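Long-range contact in beta-fructofuranosidase (Bifidobacterium adolescentis, PDB 6NOB), which probably hydrolyses terminal beta-D-fructofuranosides such as sucrose, as a member of glycoside hydrolase family 32: residues Ala126-Asn130 / Gly152-Met158. Coordinates in Å, arbitrary orientation, origin at the centre of the assembly. Numbering follows the deposited sequence.
Sequences ARWMN and GFGWDNM. With PEG (di(hydroxyethyl)ether), chain G.
W128 lays its indole over the backbone of the loop 152-158, with CA of W155 over one face: a CH-pi contact 3.8 Å from the five-membered ring's centroid and 10° off its normal. Chi1 t and chi2 -81° place the ring there, and the loop carbonyls pack against it, F153 O 3.2 Å from W128 CE3 near the ring plane and G154 O 3.3 Å from W128 CB. Follow 126-130 as it enters a strand: R127 has positive phi (66/-158), then W128 and M129 are extended, so W128 and N130 point their CB toward the loop and M129 away. The loop has no regular structure; its nearest CA pair is R127-F153, 4.9 Å, and no hydrogen bond crosses between the segments. R127, chi1 and chi2 both m, has G152 O at its guanidinium edge; NH1 hydrogen-bonds to R75 O and NH2 forms a salt bridge with D99.

This is the first blade of the GH32 beta-propeller: strand 127-138 is innermost, and 152-158 links strands 141-149 and 159-165. W128-M129-N130 opens the family's WMNDPNG motif, whose aspartate is the nucleophile in these enzymes. W128 NE1 donates to N130 OD1 (2.6 Å), fixing the amide (chi1 p) with ND2 directed to O1 of a bound PEG, 2.8 Å off. W155, chi1 t, sets its indole oblique to W128's (five-membered-ring centroids 5.4 Å apart, planes at 85°) and donates from NE1 to the same O1 at 3.1 Å. Q147 OE1 is also hydrogen-bonded to this PEG, probably a crystallisation additive, whose place beside the nucleophile motif is consistent with the substrate pocket. M158 bends its end in, SD 3.7 Å from N130 OD1 and CE 3.9 Å from W128 CD1.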
loop_
_atom_site.group_PDB
_atom_site.type_symbol
_atom_site.label_atom_id
_atom_site.label_comp_id
_atom_site.label_asym_id
_atom_site.label_seq_id
_atom_site.Cartn_x
_atom_site.Cartn_y
_atom_site.Cartn_z
ATOM N N ALA A 126 -1.438 -14.211 -5.810
ATOM C CA ALA A 126 -0.065 -14.349 -6.273
ATOM C C ALA A 126 0.292 -13.078 -7.037
ATOM O O ALA A 126 -0.479 -12.112 -7.055
ATOM C CB ALA A 126 0.097 -15.608 -7.131
ATOM N N ARG A 127 1.462 -13.087 -7.681
ATOM C CA ARG A 127 1.943 -11.981 -8.506
ATOM C C ARG A 127 2.215 -10.732 -7.669
ATOM O O ARG A 127 2.417 -10.827 -6.455
ATOM C CB ARG A 127 0.953 -11.682 -9.640
ATOM C CG ARG A 127 0.432 -12.924 -10.374
ATOM C CD ARG A 127 1.516 -13.623 -11.196
ATOM N NE ARG A 127 2.239 -14.638 -10.432
ATOM C CZ ARG A 127 1.828 -15.893 -10.273
ATOM N NH1 ARG A 127 0.687 -16.294 -10.816
ATOM N NH2 ARG A 127 2.552 -16.748 -9.563
ATOM N N TRP A 128 2.225 -9.560 -8.305
ATOM C CA TRP A 128 2.747 -8.334 -7.709
ATOM C C TRP A 128 1.628 -7.393 -7.282
ATOM O O TRP A 128 0.623 -7.244 -7.985
ATOM C CB TRP A 128 3.672 -7.606 -8.691
ATOM C CG TRP A 128 3.990 -6.182 -8.312
ATOM C CD1 TRP A 128 3.210 -5.078 -8.526
ATOM C CD2 TRP A 128 5.187 -5.707 -7.679
ATOM N NE1 TRP A 128 3.839 -3.953 -8.050
ATOM C CE2 TRP A 128 5.054 -4.310 -7.529
ATOM C CE3 TRP A 128 6.354 -6.326 -7.219
ATOM C CZ2 TRP A 128 6.045 -3.525 -6.940
ATOM C CZ3 TRP A 128 7.337 -5.542 -6.635
ATOM C CH2 TRP A 128 7.175 -4.157 -6.503
ATOM N N MET A 129 1.835 -6.725 -6.145
ATOM C CA MET A 129 0.936 -5.690 -5.652
ATOM C C MET A 129 1.750 -4.596 -4.971
ATOM O O MET A 129 2.709 -4.896 -4.253
ATOM C CB MET A 129 -0.084 -6.271 -4.661
ATOM C CG MET A 129 -0.854 -5.219 -3.871
ATOM S SD MET A 129 -1.935 -5.908 -2.601
ATOM C CE MET A 129 -0.754 -6.311 -1.320
ATOM N N ASN A 130 1.376 -3.328 -5.195
ATOM C CA ASN A 130 1.916 -2.269 -4.343
ATOM C C ASN A 130 0.821 -1.392 -3.724
ATOM O O ASN A 130 0.077 -1.868 -2.859
ATOM C CB ASN A 130 2.973 -1.419 -5.081
ATOM C CG ASN A 130 2.591 -1.054 -6.502
ATOM O OD1 ASN A 130 2.431 -1.919 -7.360
ATOM N ND2 ASN A 130 2.510 0.245 -6.772
ATOM N N GLY A 152 3.421 -11.130 -13.361
ATOM C CA GLY A 152 4.758 -11.456 -12.908
ATOM C C GLY A 152 4.971 -11.106 -11.452
ATOM O O GLY A 152 4.052 -10.682 -10.748
ATOM N N PHE A 153 6.218 -11.289 -11.015
ATOM C CA PHE A 153 6.613 -11.076 -9.629
ATOM C C PHE A 153 7.100 -9.661 -9.353
ATOM O O PHE A 153 7.180 -9.264 -8.186
ATOM C CB PHE A 153 7.711 -12.076 -9.247
ATOM C CG PHE A 153 7.851 -12.297 -7.766
ATOM C CD1 PHE A 153 6.924 -13.062 -7.072
ATOM C CD2 PHE A 153 8.920 -11.753 -7.071
ATOM C CE1 PHE A 153 7.057 -13.272 -5.709
ATOM C CE2 PHE A 153 9.059 -11.958 -5.710
ATOM C CZ PHE A 153 8.125 -12.719 -5.028
ATOM N N GLY A 154 7.436 -8.889 -10.390
ATOM C CA GLY A 154 7.867 -7.524 -10.236
ATOM C C GLY A 154 6.813 -6.531 -10.709
ATOM O O GLY A 154 5.716 -6.888 -11.131
ATOM N N TRP A 155 7.178 -5.256 -10.621
ATOM C CA TRP A 155 6.299 -4.198 -11.097
ATOM C C TRP A 155 6.180 -4.257 -12.617
ATOM O O TRP A 155 7.135 -4.601 -13.318
ATOM C CB TRP A 155 6.824 -2.831 -10.651
ATOM C CG TRP A 155 5.896 -1.700 -10.977
ATOM C CD1 TRP A 155 4.958 -1.139 -10.154
ATOM C CD2 TRP A 155 5.813 -0.992 -12.220
ATOM N NE1 TRP A 155 4.296 -0.128 -10.811
ATOM C CE2 TRP A 155 4.803 -0.019 -12.080
ATOM C CE3 TRP A 155 6.496 -1.087 -13.437
ATOM C CZ2 TRP A 155 4.461 0.851 -13.111
ATOM C CZ3 TRP A 155 6.151 -0.225 -14.460
ATOM C CH2 TRP A 155 5.144 0.731 -14.291
ATOM N N ASP A 156 4.996 -3.930 -13.125
ATOM C CA ASP A 156 4.744 -3.887 -14.563
ATOM C C ASP A 156 3.542 -2.980 -14.800
ATOM O O ASP A 156 3.115 -2.247 -13.900
ATOM C CB ASP A 156 4.532 -5.296 -15.128
ATOM C CG ASP A 156 4.966 -5.421 -16.577
ATOM O OD1 ASP A 156 5.037 -4.388 -17.276
ATOM O OD2 ASP A 156 5.233 -6.560 -17.014
ATOM N N ASN A 157 2.993 -3.029 -16.016
ATOM C CA ASN A 157 1.856 -2.188 -16.375
ATOM C C ASN A 157 0.724 -2.364 -15.368
ATOM O O ASN A 157 0.304 -3.486 -15.070
ATOM C CB ASN A 157 1.378 -2.525 -17.787
ATOM C CG ASN A 157 2.357 -2.068 -18.858
ATOM O OD1 ASN A 157 2.837 -0.933 -18.837
ATOM N ND2 ASN A 157 2.658 -2.954 -19.803
ATOM N N MET A 158 0.233 -1.243 -14.851
ATOM C CA MET A 158 -0.493 -1.234 -13.591
ATOM C C MET A 158 -1.986 -1.465 -13.789
ATOM O O MET A 158 -2.627 -0.800 -14.610
ATOM C CB MET A 158 -0.251 0.087 -12.860
ATOM C CG MET A 158 0.977 0.052 -11.968
ATOM S SD MET A 158 0.745 -1.070 -10.574
ATOM C CE MET A 158 1.734 -2.484 -11.047
HETATM C C1 PEG G . 2.878 2.879 -9.547
HETATM O O1 PEG G . 2.317 1.632 -9.246
HETATM C C2 PEG G . 2.018 3.958 -8.895
HETATM O O2 PEG G . 2.862 4.877 -8.263
HETATM C C3 PEG G . 3.542 4.351 -7.159
HETATM C C4 PEG G . 3.735 5.469 -6.136
HETATM O O4 PEG G . 2.893 6.534 -6.480
#